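Local coordinates for NTF2 domain-containing protein (Chaetomium thermophilum, PDB 4X2H), which is of unestablished function but adopts the NTF2 fold and pairs with the chain of another protein, consistent with a role in nuclear transport, at residues P24-Y29 against E58-L63; I46-R51 against A176-R181; V94-A99 against V119-A124; L125-S130 against D151-V156. One frame throughout, in Å; residues are numbered along the deposited sequence.

The four contacts cross one NTF2-fold sheet and the helical layer packed on it. Interaction 1 joins a loop to helix 56-66; its segments interleave along the chain with those of interaction 2, where strands 45-48 and 173-182 pair. Nested in the long loop that interaction 2 closes come interactions 3 and 4 in series, both using strand 122-135, which pairs with 83-96 in interaction 3 and with 145-157 in interaction 4. Centres of interactions 2 and 4 lie about 10 Å apart, those of 3 and 4 about 13 Å, and those of 1 and 3 about 23 Å. Touching residues thus run from helix 56-66 to strand 83-96, outermost within this chain, joining distant parts of the sequence in one body.

Interaction 1: residues P24-Y29 against E58-L63; sequences PVASGY and EWDTML
The carboxylate of D60, on helix 56-66 of this NTF2 fold, grips the loop that follows helix 3-20 by two consecutive backbone amides. V25 N donates to OD1 of D60 at 2.9 Å in a nearly straight bond (166°), using the syn lone pair of that oxygen. A26 N makes a weak, bent bond, 3.1 Å to D60 OD2. Aspartate suits the place because its short side chain brings both oxygens to successive N-H groups at the start of the 3-10 segment 26-28, which would probably steady its buried charge. P24 closes over the same carboxylate, its CB 3.3 Å from D60 OD2; a proline, with no N-H of its own, can lie here as an apolar flank.

Beyond the carboxylate the contact turns apolar. The CG2 branch of V25, in the crowded position between backbone N and carbonyl carbon, lies 4.0 Å from W59 CD1 and also touches D60 OD1. L63 CD1 rests 3.7 Å above one face of the W59 indole, a turn further along the helix. The polar ends of both aromatic residues are occupied elsewhere: Y29 OH is bonded to H178 and W59 NE1 to Y15 of helix 3-20. The Y29 and W59 side chains cross at about a right angle, so that the Y29 hydroxyl OH comes within 3.2 Å of W59 CD1.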
loop_
_atom_site.group_PDB
_atom_site.type_symbol
_atom_site.label_atom_id
_atom_site.label_comp_id
_atom_site.label_asym_id
_atom_site.label_seq_id
_atom_site.Cartn_x
_atom_site.Cartn_y
_atom_site.Cartn_z
ATOM N N PRO B 24 5.580 21.665 -2.780
ATOM C CA PRO B 24 4.684 20.847 -3.609
ATOM C C PRO B 24 5.216 19.441 -3.879
ATOM O O PRO B 24 6.431 19.250 -3.973
ATOM C CB PRO B 24 4.588 21.648 -4.911
ATOM C CG PRO B 24 5.866 22.401 -4.979
ATOM C CD PRO B 24 6.232 22.733 -3.559
ATOM N N VAL B 25 4.310 18.475 -4.004
ATOM C CA VAL B 25 4.689 17.103 -4.339
ATOM C C VAL B 25 4.253 16.712 -5.753
ATOM O O VAL B 25 4.460 15.578 -6.169
ATOM C CB VAL B 25 4.095 16.085 -3.335
ATOM C CG1 VAL B 25 4.719 16.268 -1.960
ATOM C CG2 VAL B 25 2.576 16.207 -3.258
ATOM N N ALA B 26 3.672 17.653 -6.493
ATOM C CA ALA B 26 3.128 17.356 -7.821
ATOM C C ALA B 26 4.188 16.822 -8.788
ATOM O O ALA B 26 3.879 16.044 -9.695
ATOM C CB ALA B 26 2.468 18.598 -8.405
ATOM N N SER B 27 5.437 17.231 -8.594
ATOM C CA SER B 27 6.517 16.791 -9.469
ATOM C C SER B 27 6.822 15.302 -9.285
ATOM O O SER B 27 7.534 14.705 -10.096
ATOM C CB SER B 27 7.781 17.614 -9.219
ATOM O OG SER B 27 8.387 17.262 -7.990
ATOM N N GLY B 28 6.274 14.708 -8.229
ATOM C CA GLY B 28 6.477 13.294 -7.957
ATOM C C GLY B 28 5.468 12.383 -8.641
ATOM O O GLY B 28 5.526 11.165 -8.484
ATOM N N TYR B 29 4.546 12.974 -9.398
ATOM C CA TYR B 29 3.497 12.217 -10.092
ATOM C C TYR B 29 3.788 12.080 -11.583
ATOM O O TYR B 29 4.563 12.856 -12.142
ATOM C CB TYR B 29 2.144 12.890 -9.892
ATOM C CG TYR B 29 1.649 12.836 -8.469
ATOM C CD1 TYR B 29 2.178 13.679 -7.499
ATOM C CD2 TYR B 29 0.662 11.937 -8.088
ATOM C CE1 TYR B 29 1.735 13.637 -6.201
ATOM C CE2 TYR B 29 0.210 11.891 -6.778
ATOM C CZ TYR B 29 0.758 12.739 -5.844
ATOM O OH TYR B 29 0.322 12.705 -4.546
ATOM N N GLU B 58 -4.065 19.953 -7.655
ATOM C CA GLU B 58 -5.193 20.173 -6.758
ATOM C C GLU B 58 -4.896 19.586 -5.382
ATOM O O GLU B 58 -5.230 20.181 -4.356
ATOM C CB GLU B 58 -6.478 19.568 -7.330
ATOM C CG GLU B 58 -7.697 19.812 -6.449
ATOM C CD GLU B 58 -8.990 19.313 -7.065
ATOM O OE1 GLU B 58 -10.008 19.272 -6.340
ATOM O OE2 GLU B 58 -8.996 18.967 -8.267
ATOM N N TRP B 59 -4.263 18.418 -5.364
ATOM C CA TRP B 59 -3.844 17.789 -4.116
ATOM C C TRP B 59 -2.892 18.702 -3.345
ATOM O O TRP B 59 -3.019 18.844 -2.132
ATOM C CB TRP B 59 -3.204 16.429 -4.418
ATOM C CG TRP B 59 -2.487 15.750 -3.278
ATOM C CD1 TRP B 59 -1.257 15.156 -3.336
ATOM C CD2 TRP B 59 -2.952 15.571 -1.931
ATOM N NE1 TRP B 59 -0.927 14.624 -2.117
ATOM C CE2 TRP B 59 -1.950 14.863 -1.235
ATOM C CE3 TRP B 59 -4.115 15.937 -1.247
ATOM C CZ2 TRP B 59 -2.072 14.522 0.108
ATOM C CZ3 TRP B 59 -4.231 15.604 0.091
ATOM C CH2 TRP B 59 -3.221 14.896 0.751
ATOM N N ASP B 60 -1.956 19.341 -4.044
ATOM C CA ASP B 60 -1.071 20.314 -3.401
ATOM C C ASP B 60 -1.874 21.463 -2.782
ATOM O O ASP B 60 -1.554 21.950 -1.691
ATOM C CB ASP B 60 -0.050 20.866 -4.403
ATOM C CG ASP B 60 1.226 20.032 -4.469
ATOM O OD1 ASP B 60 1.654 19.499 -3.422
ATOM O OD2 ASP B 60 1.811 19.917 -5.570
ATOM N N THR B 61 -2.929 21.887 -3.470
ATOM C CA THR B 61 -3.770 22.974 -2.972
ATOM C C THR B 61 -4.546 22.538 -1.732
ATOM O O THR B 61 -4.697 23.304 -0.777
ATOM C CB THR B 61 -4.749 23.463 -4.056
ATOM O OG1 THR B 61 -4.005 24.001 -5.153
ATOM C CG2 THR B 61 -5.684 24.539 -3.514
ATOM N N MET B 62 -5.031 21.301 -1.748
ATOM C CA MET B 62 -5.762 20.751 -0.612
ATOM C C MET B 62 -4.868 20.669 0.623
ATOM O O MET B 62 -5.315 20.933 1.745
ATOM C CB MET B 62 -6.322 19.373 -0.965
ATOM C CG MET B 62 -7.412 19.424 -2.026
ATOM S SD MET B 62 -7.809 17.819 -2.745
ATOM C CE MET B 62 -8.491 16.963 -1.333
ATOM N N LEU B 63 -3.604 20.308 0.418
ATOM C CA LEU B 63 -2.645 20.255 1.516
ATOM C C LEU B 63 -2.433 21.647 2.103
ATOM O O LEU B 63 -2.362 21.810 3.321
ATOM C CB LEU B 63 -1.314 19.669 1.043
ATOM C CG LEU B 63 -1.287 18.151 0.849
ATOM C CD1 LEU B 63 -0.029 17.746 0.093
ATOM C CD2 LEU B 63 -1.369 17.428 2.192
#

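Interaction 2: residues I46-R51 against A176-R181; sequences ITINGR and ASHKYR
The R181 guanidinium lies flat over the peptide joining N49 to G50: its CZ is 3.5 Å from N49 C, and G50 N sits over the same face. At its edge, in plane, water 2 accepts from R181 NH1 and donates weakly to N49 OD1, whose stronger partner is A182 N. Of the rings, H178 meets W59 of helix 56-66 edge-to-face, and Y180 meets the same indole with planes at about 50°. The arginine reaches its place because its chain bends at chi2 (-75°). Beyond the two segments its NE pairs with an acidic side chain of the chain of another protein; an alanine here, lacking the guanidinium, would probably weaken the turn's packing and the hold on that chain. G50 suits the site, since a CB would clash with R181 NH2 and its own backbone angles call for glycine.

On the face carrying I46, I48, H178 and Y180, I48 CD1 meets Y180 CB at 3.6 Å and, on its other neighbour, the CE1 corner of the H178 ring. T47 and K179 share the other face, lying side by side, with water 1 bridging T47 OG1, K179 NZ and H178 O; K179 NZ also bonds a polar side chain of the other protein's chain.

Three backbone bonds fix the pairing: T47 N to H178 O, Y180 N to T47 O, and N49 N to Y180 O at 2.8 Å, this last donor standing above the carbonyl plane. N49 and G50 centre a type I' turn linking strands 45-48 and 51-53, and strand 45-48 runs parallel to 173-182: the parallel pair of the otherwise antiparallel NTF2 sheet.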
loop_
_atom_site.group_PDB
_atom_site.type_symbol
_atom_site.label_atom_id
_atom_site.label_comp_id
_atom_site.label_asym_id
_atom_site.label_seq_id
_atom_site.Cartn_x
_atom_site.Cartn_y
_atom_site.Cartn_z
ATOM N N ILE B 46 -5.786 9.589 -8.175
ATOM C CA ILE B 46 -5.617 10.106 -6.818
ATOM C C ILE B 46 -6.946 10.117 -6.068
ATOM O O ILE B 46 -7.924 10.707 -6.529
ATOM C CB ILE B 46 -5.039 11.535 -6.827
ATOM C CG1 ILE B 46 -3.727 11.577 -7.620
ATOM C CG2 ILE B 46 -4.802 12.028 -5.408
ATOM C CD1 ILE B 46 -3.214 12.979 -7.881
ATOM N N THR B 47 -6.965 9.465 -4.911
ATOM C CA THR B 47 -8.130 9.468 -4.028
ATOM C C THR B 47 -7.685 9.961 -2.662
ATOM O O THR B 47 -6.787 9.386 -2.058
ATOM C CB THR B 47 -8.763 8.069 -3.901
ATOM O OG1 THR B 47 -8.892 7.481 -5.203
ATOM C CG2 THR B 47 -10.136 8.156 -3.247
ATOM N N ILE B 48 -8.312 11.034 -2.185
ATOM C CA ILE B 48 -7.952 11.641 -0.908
ATOM C C ILE B 48 -9.137 11.543 0.045
ATOM O O ILE B 48 -10.131 12.250 -0.123
ATOM C CB ILE B 48 -7.542 13.122 -1.076
ATOM C CG1 ILE B 48 -6.404 13.264 -2.095
ATOM C CG2 ILE B 48 -7.147 13.729 0.269
ATOM C CD1 ILE B 48 -5.129 12.506 -1.740
ATOM N N ASN B 49 -9.021 10.663 1.038
ATOM C CA ASN B 49 -10.104 10.401 1.980
ATOM C C ASN B 49 -11.402 10.109 1.233
ATOM O O ASN B 49 -12.475 10.542 1.642
ATOM C CB ASN B 49 -10.288 11.579 2.940
ATOM C CG ASN B 49 -9.422 11.470 4.180
ATOM O OD1 ASN B 49 -8.824 10.432 4.449
ATOM N ND2 ASN B 49 -9.371 12.538 4.956
ATOM N N GLY B 50 -11.287 9.387 0.122
ATOM C CA GLY B 50 -12.449 8.936 -0.622
ATOM C C GLY B 50 -12.922 9.895 -1.696
ATOM O O GLY B 50 -13.876 9.600 -2.416
ATOM N N ARG B 51 -12.263 11.042 -1.812
ATOM C CA ARG B 51 -12.566 11.988 -2.881
ATOM C C ARG B 51 -11.570 11.826 -4.025
ATOM O O ARG B 51 -10.365 11.956 -3.822
ATOM C CB ARG B 51 -12.525 13.423 -2.361
ATOM C CG ARG B 51 -12.957 14.462 -3.387
ATOM C CD ARG B 51 -12.763 15.866 -2.850
ATOM N NE ARG B 51 -11.901 16.667 -3.711
ATOM C CZ ARG B 51 -11.377 17.840 -3.369
ATOM N NH1 ARG B 51 -11.621 18.363 -2.173
ATOM N NH2 ARG B 51 -10.603 18.490 -4.225
ATOM N N ALA B 176 1.916 6.785 -9.961
ATOM C CA ALA B 176 0.878 6.509 -10.954
ATOM C C ALA B 176 -0.496 6.435 -10.301
ATOM O O ALA B 176 -1.503 6.791 -10.914
ATOM C CB ALA B 176 1.178 5.218 -11.679
ATOM N N SER B 177 -0.525 5.942 -9.067
ATOM C CA SER B 177 -1.745 5.892 -8.260
ATOM C C SER B 177 -1.415 6.261 -6.827
ATOM O O SER B 177 -0.311 5.994 -6.348
ATOM C CB SER B 177 -2.395 4.504 -8.292
ATOM O OG SER B 177 -2.900 4.184 -9.573
ATOM N N HIS B 178 -2.388 6.854 -6.145
ATOM C CA HIS B 178 -2.212 7.312 -4.782
ATOM C C HIS B 178 -3.557 7.310 -4.084
ATOM O O HIS B 178 -4.506 7.909 -4.582
ATOM C CB HIS B 178 -1.601 8.715 -4.765
ATOM C CG HIS B 178 -1.500 9.325 -3.401
ATOM N ND1 HIS B 178 -1.404 10.684 -3.207
ATOM C CD2 HIS B 178 -1.473 8.766 -2.168
ATOM C CE1 HIS B 178 -1.323 10.939 -1.912
ATOM N NE2 HIS B 178 -1.365 9.792 -1.260
ATOM N N LYS B 179 -3.639 6.612 -2.954
ATOM C CA LYS B 179 -4.798 6.700 -2.077
ATOM C C LYS B 179 -4.359 7.134 -0.693
ATOM O O LYS B 179 -3.473 6.529 -0.088
ATOM C CB LYS B 179 -5.541 5.372 -1.973
ATOM C CG LYS B 179 -5.961 4.778 -3.291
ATOM C CD LYS B 179 -6.646 3.444 -3.063
ATOM C CE LYS B 179 -7.155 2.840 -4.356
ATOM N NZ LYS B 179 -8.080 3.763 -5.067
ATOM N N TYR B 180 -5.010 8.178 -0.201
ATOM C CA TYR B 180 -4.733 8.726 1.116
ATOM C C TYR B 180 -5.928 8.517 2.022
ATOM O O TYR B 180 -7.066 8.751 1.616
ATOM C CB TYR B 180 -4.401 10.210 1.001
ATOM C CG TYR B 180 -4.251 10.943 2.311
ATOM C CD1 TYR B 180 -5.354 11.489 2.951
ATOM C CD2 TYR B 180 -3.005 11.119 2.888
ATOM C CE1 TYR B 180 -5.218 12.179 4.137
ATOM C CE2 TYR B 180 -2.857 11.809 4.074
ATOM C CZ TYR B 180 -3.964 12.334 4.694
ATOM O OH TYR B 180 -3.809 13.022 5.875
ATOM N N ARG B 181 -5.654 8.066 3.241
ATOM C CA ARG B 181 -6.669 7.954 4.279
ATOM C C ARG B 181 -6.116 8.459 5.597
ATOM O O ARG B 181 -5.004 8.113 5.989
ATOM C CB ARG B 181 -7.144 6.510 4.437
ATOM C CG ARG B 181 -8.192 6.090 3.424
ATOM C CD ARG B 181 -9.550 6.709 3.763
ATOM N NE ARG B 181 -10.557 6.424 2.747
ATOM C CZ ARG B 181 -11.764 6.979 2.721
ATOM N NH1 ARG B 181 -12.116 7.855 3.656
ATOM N NH2 ARG B 181 -12.620 6.658 1.763
HETATM O O HOH W 1 -6.566 6.365 -6.216
HETATM O O HOH W 2 -10.917 8.801 6.187
HETATM O O HOH W 3 -8.876 7.657 -0.301
#

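Interaction 3: residues V94-A99 against V119-A124; sequences VHVINA and VRMMMA
I97 and M122 cross obliquely, with I97 CG1 3.6 Å from M122 CG and I97 CD1 near the M122 sulphur. M122 reaches out with CG anti to the backbone N (chi1 176°) before bending at its last torsion. I97 instead puts CG1 in the crowded position between N and carbonyl carbon (chi1 54°), which sends CG2 to the other side, 3.9 Å from A124 CB. A glycine here would remove both branches and would probably leave M122 CG and A124 CB less well packed. The methyl of A124 is small enough to take the CG2 branch without crowding.

On the other face V94 CG2 presses on M123 CB at 3.6 Å, crossing it obliquely, while V96 meets the M121 sulphur SD through CG2, 3.9 Å away and at about a right angle. Flexible methionines fit these uneven surfaces; V94 and V96 also touch helix 3-20.

The backbone is antiparallel with a classic bulge: I97 and N98 both face M122, whose O accepts from I97 N at 2.8 Å and more weakly from N98 N at 3.3 Å. M122 N returns a bond to N98 O, and H95 and A124 exchange a pair. H95 and N98 turn their polar ends to another protein's chain, and N98 OD1 is bonded to D100 N. The contact therefore joins apolar, sulphur-rich packing to a bulge in which N98, after the inserted I97, carries its amide to the intermolecular side.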
loop_
_atom_site.group_PDB
_atom_site.type_symbol
_atom_site.label_atom_id
_atom_site.label_comp_id
_atom_site.label_asym_id
_atom_site.label_seq_id
_atom_site.Cartn_x
_atom_site.Cartn_y
_atom_site.Cartn_z
ATOM N N VAL B 94 7.088 -2.118 0.816
ATOM C CA VAL B 94 6.990 -2.072 -0.637
ATOM C C VAL B 94 7.088 -3.462 -1.245
ATOM O O VAL B 94 7.908 -4.280 -0.824
ATOM C CB VAL B 94 8.084 -1.162 -1.245
ATOM C CG1 VAL B 94 9.482 -1.651 -0.866
ATOM C CG2 VAL B 94 7.925 -1.068 -2.764
ATOM N N HIS B 95 6.223 -3.706 -2.228
ATOM C CA HIS B 95 6.238 -4.910 -3.052
ATOM C C HIS B 95 6.361 -4.524 -4.518
ATOM O O HIS B 95 5.758 -3.547 -4.960
ATOM C CB HIS B 95 4.958 -5.736 -2.887
ATOM C CG HIS B 95 4.759 -6.303 -1.517
ATOM N ND1 HIS B 95 3.634 -7.025 -1.178
ATOM C CD2 HIS B 95 5.535 -6.272 -0.410
ATOM C CE1 HIS B 95 3.722 -7.405 0.084
ATOM N NE2 HIS B 95 4.864 -6.958 0.574
ATOM N N VAL B 96 7.117 -5.310 -5.272
ATOM C CA VAL B 96 7.160 -5.167 -6.721
ATOM C C VAL B 96 5.996 -5.953 -7.310
ATOM O O VAL B 96 5.880 -7.161 -7.081
ATOM C CB VAL B 96 8.495 -5.662 -7.293
ATOM C CG1 VAL B 96 8.488 -5.622 -8.821
ATOM C CG2 VAL B 96 9.642 -4.828 -6.733
ATOM N N ILE B 97 5.129 -5.268 -8.052
ATOM C CA ILE B 97 3.952 -5.909 -8.638
ATOM C C ILE B 97 4.134 -6.118 -10.138
ATOM O O ILE B 97 3.354 -6.825 -10.765
ATOM C CB ILE B 97 2.671 -5.097 -8.374
ATOM C CG1 ILE B 97 2.827 -3.650 -8.849
ATOM C CG2 ILE B 97 2.339 -5.147 -6.893
ATOM C CD1 ILE B 97 1.550 -2.833 -8.752
ATOM N N ASN B 98 5.163 -5.496 -10.707
ATOM C CA ASN B 98 5.599 -5.830 -12.062
ATOM C C ASN B 98 7.081 -5.540 -12.209
ATOM O O ASN B 98 7.486 -4.387 -12.348
ATOM C CB ASN B 98 4.805 -5.057 -13.114
ATOM C CG ASN B 98 5.112 -5.520 -14.531
ATOM O OD1 ASN B 98 5.894 -6.450 -14.740
ATOM N ND2 ASN B 98 4.486 -4.877 -15.509
ATOM N N ALA B 99 7.883 -6.598 -12.174
ATOM C CA ALA B 99 9.330 -6.485 -12.303
ATOM C C ALA B 99 9.753 -6.315 -13.757
ATOM O O ALA B 99 10.935 -6.114 -14.041
ATOM C CB ALA B 99 10.004 -7.710 -11.700
ATOM N N VAL B 119 15.421 -2.539 -11.679
ATOM C CA VAL B 119 15.349 -1.185 -12.224
ATOM C C VAL B 119 13.951 -0.900 -12.775
ATOM O O VAL B 119 13.335 0.108 -12.429
ATOM C CB VAL B 119 16.414 -0.976 -13.327
ATOM C CG1 VAL B 119 16.212 0.353 -14.057
ATOM C CG2 VAL B 119 17.809 -1.035 -12.714
ATOM N N ARG B 120 13.452 -1.795 -13.622
ATOM C CA ARG B 120 12.161 -1.603 -14.271
ATOM C C ARG B 120 11.037 -2.111 -13.377
ATOM O O ARG B 120 10.285 -3.015 -13.749
ATOM C CB ARG B 120 12.137 -2.307 -15.630
ATOM C CG ARG B 120 13.142 -1.722 -16.606
ATOM C CD ARG B 120 12.925 -2.196 -18.034
ATOM N NE ARG B 120 13.187 -3.628 -18.196
ATOM C CZ ARG B 120 12.253 -4.564 -18.354
ATOM N NH1 ARG B 120 10.962 -4.251 -18.374
ATOM N NH2 ARG B 120 12.616 -5.831 -18.497
ATOM N N MET B 121 10.930 -1.499 -12.203
ATOM C CA MET B 121 10.003 -1.935 -11.164
ATOM C C MET B 121 8.748 -1.086 -11.095
ATOM O O MET B 121 8.823 0.142 -11.010
ATOM C CB MET B 121 10.679 -1.886 -9.794
ATOM C CG MET B 121 11.936 -2.717 -9.660
ATOM S SD MET B 121 12.628 -2.573 -7.998
ATOM C CE MET B 121 13.129 -0.856 -7.962
ATOM N N MET B 122 7.597 -1.753 -11.115
ATOM C CA MET B 122 6.343 -1.147 -10.704
ATOM C C MET B 122 6.090 -1.599 -9.272
ATOM O O MET B 122 6.038 -2.800 -9.002
ATOM C CB MET B 122 5.196 -1.566 -11.617
ATOM C CG MET B 122 3.840 -1.062 -11.196
ATOM S SD MET B 122 2.574 -1.681 -12.323
ATOM C CE MET B 122 1.878 -0.139 -12.898
ATOM N N MET B 123 5.949 -0.643 -8.362
ATOM C CA MET B 123 5.884 -0.954 -6.939
ATOM C C MET B 123 4.572 -0.546 -6.294
ATOM O O MET B 123 4.001 0.493 -6.619
ATOM C CB MET B 123 7.035 -0.272 -6.202
ATOM C CG MET B 123 8.390 -0.896 -6.493
ATOM S SD MET B 123 9.773 0.127 -5.962
ATOM C CE MET B 123 9.660 1.487 -7.125
ATOM N N ALA B 124 4.116 -1.391 -5.377
ATOM C CA ALA B 124 3.011 -1.072 -4.475
ATOM C C ALA B 124 3.590 -0.698 -3.120
ATOM O O ALA B 124 4.171 -1.539 -2.438
ATOM C CB ALA B 124 2.062 -2.249 -4.348
#

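Interaction 4: residues L125-S130 against D151-V156; sequences LTVSGS and DVFILV
L125 and F153 lie side by side and point the same way, though they leave the backbone differently. L125 has CG anti to its backbone N (chi1 171°), whereas F153 holds CG anti to its carbonyl carbon (chi1 -57°). This brings L125 CD2 to 3.8 Å from F153 CD1, and the same methyl reaches L155 CD1 at 4.2 Å, so the branched leucine serves two neighbours at once. V127 sends CG1 anti to N and turns CG2 to the edge of the F153 ring, near its plane, 4.3 Å from CE1. F153 itself stacks on H178 and meets F11 and Y15 of helix 3-20 edge-to-face.

D151 stands apart: its chi1 of -101° departs from the usual staggered positions, and OD2 is bonded to Y16 OH and OD1 to H178 NE2. Its charge would probably favour a proton on that histidine nitrogen, and these partners satisfy the buried carboxylate.

On the opposite face, with V152, T126 puts OG1 anti to the backbone N and CG2 in the crowded position; OG1, bonded to N150, sits 3.8 Å from the CG1 methyl of V152. Both residues pack on polar side chains of another protein's chain. Beta-branched residues suit the extended chain here.

Four backbone bonds fasten the strands: L125 and F153 exchange one each way, with L125 N to F153 O almost straight, and V127 and D151 do the same, D151 N lying 2.7 Å from V127 O. T126 and V152 form the non-hydrogen-bonded pair between. This is the regular antiparallel hairpin at the heart of the NTF2 fold, with its aromatic and aliphatic face laid on helix 3-20.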
loop_
_atom_site.group_PDB
_atom_site.type_symbol
_atom_site.label_atom_id
_atom_site.label_comp_id
_atom_site.label_asym_id
_atom_site.label_seq_id
_atom_site.Cartn_x
_atom_site.Cartn_y
_atom_site.Cartn_z
ATOM N N LEU B 125 3.441 0.570 -2.749
ATOM C CA LEU B 125 4.001 1.101 -1.511
ATOM C C LEU B 125 2.891 1.451 -0.537
ATOM O O LEU B 125 1.933 2.115 -0.914
ATOM C CB LEU B 125 4.849 2.342 -1.810
ATOM C CG LEU B 125 5.340 3.171 -0.621
ATOM C CD1 LEU B 125 6.356 2.393 0.196
ATOM C CD2 LEU B 125 5.923 4.491 -1.106
ATOM N N THR B 126 3.016 0.997 0.707
ATOM C CA THR B 126 2.094 1.408 1.762
ATOM C C THR B 126 2.875 2.124 2.859
ATOM O O THR B 126 3.981 1.713 3.218
ATOM C CB THR B 126 1.314 0.210 2.351
ATOM O OG1 THR B 126 0.417 0.675 3.364
ATOM C CG2 THR B 126 2.253 -0.830 2.943
ATOM N N VAL B 127 2.298 3.211 3.364
ATOM C CA VAL B 127 2.942 4.044 4.372
ATOM C C VAL B 127 1.928 4.364 5.444
ATOM O O VAL B 127 0.787 4.699 5.137
ATOM C CB VAL B 127 3.483 5.365 3.791
ATOM C CG1 VAL B 127 4.234 6.147 4.860
ATOM C CG2 VAL B 127 4.375 5.102 2.579
ATOM N N SER B 128 2.345 4.275 6.699
ATOM C CA SER B 128 1.458 4.597 7.804
ATOM C C SER B 128 2.182 5.439 8.839
ATOM O O SER B 128 3.403 5.372 8.978
ATOM C CB SER B 128 0.905 3.320 8.440
ATOM O OG SER B 128 0.070 2.629 7.523
ATOM N N GLY B 129 1.413 6.249 9.555
ATOM C CA GLY B 129 1.982 7.119 10.560
ATOM C C GLY B 129 0.914 7.988 11.179
ATOM O O GLY B 129 -0.269 7.646 11.136
ATOM N N SER B 130 1.333 9.115 11.745
ATOM C CA SER B 130 0.412 10.038 12.388
ATOM C C SER B 130 0.462 11.408 11.730
ATOM O O SER B 130 1.489 11.812 11.173
ATOM C CB SER B 130 0.735 10.168 13.877
ATOM O OG SER B 130 0.639 8.916 14.539
ATOM N N ASP B 151 -1.208 5.811 3.675
ATOM C CA ASP B 151 -1.018 6.152 2.269
ATOM C C ASP B 151 -0.663 4.894 1.496
ATOM O O ASP B 151 0.119 4.083 1.976
ATOM C CB ASP B 151 0.115 7.176 2.098
ATOM C CG ASP B 151 -0.378 8.600 1.895
ATOM O OD1 ASP B 151 -1.482 8.802 1.348
ATOM O OD2 ASP B 151 0.374 9.532 2.269
ATOM N N VAL B 152 -1.232 4.723 0.308
ATOM C CA VAL B 152 -0.738 3.704 -0.605
ATOM C C VAL B 152 -0.444 4.341 -1.956
ATOM O O VAL B 152 -1.161 5.232 -2.409
ATOM C CB VAL B 152 -1.722 2.512 -0.770
ATOM C CG1 VAL B 152 -1.845 1.737 0.547
ATOM C CG2 VAL B 152 -3.075 2.973 -1.292
ATOM N N PHE B 153 0.646 3.893 -2.569
ATOM C CA PHE B 153 1.100 4.411 -3.852
ATOM C C PHE B 153 1.408 3.277 -4.796
ATOM O O PHE B 153 1.910 2.234 -4.374
ATOM C CB PHE B 153 2.375 5.248 -3.717
ATOM C CG PHE B 153 2.273 6.401 -2.769
ATOM C CD1 PHE B 153 2.609 6.246 -1.438
ATOM C CD2 PHE B 153 1.895 7.655 -3.221
ATOM C CE1 PHE B 153 2.554 7.307 -0.573
ATOM C CE2 PHE B 153 1.830 8.721 -2.357
ATOM C CZ PHE B 153 2.161 8.552 -1.030
ATOM N N ILE B 154 1.130 3.489 -6.076
ATOM C CA ILE B 154 1.754 2.683 -7.109
ATOM C C ILE B 154 2.824 3.539 -7.776
ATOM O O ILE B 154 2.538 4.610 -8.318
ATOM C CB ILE B 154 0.744 2.158 -8.137
ATOM C CG1 ILE B 154 -0.218 1.187 -7.452
ATOM C CG2 ILE B 154 1.471 1.440 -9.270
ATOM C CD1 ILE B 154 -1.390 0.767 -8.308
ATOM N N LEU B 155 4.062 3.070 -7.707
ATOM C CA LEU B 155 5.187 3.787 -8.285
ATOM C C LEU B 155 5.659 3.124 -9.567
ATOM O O LEU B 155 5.700 1.898 -9.647
ATOM C CB LEU B 155 6.338 3.858 -7.295
ATOM C CG LEU B 155 6.050 4.545 -5.963
ATOM C CD1 LEU B 155 7.237 4.360 -5.049
ATOM C CD2 LEU B 155 5.743 6.027 -6.158
ATOM N N VAL B 156 6.019 3.939 -10.557
ATOM C CA VAL B 156 6.552 3.441 -11.828
ATOM C C VAL B 156 7.878 4.140 -12.148
ATOM O O VAL B 156 8.169 5.213 -11.610
ATOM C CB VAL B 156 5.550 3.647 -12.991
ATOM C CG1 VAL B 156 4.302 2.794 -12.789
ATOM C CG2 VAL B 156 5.174 5.113 -13.137
#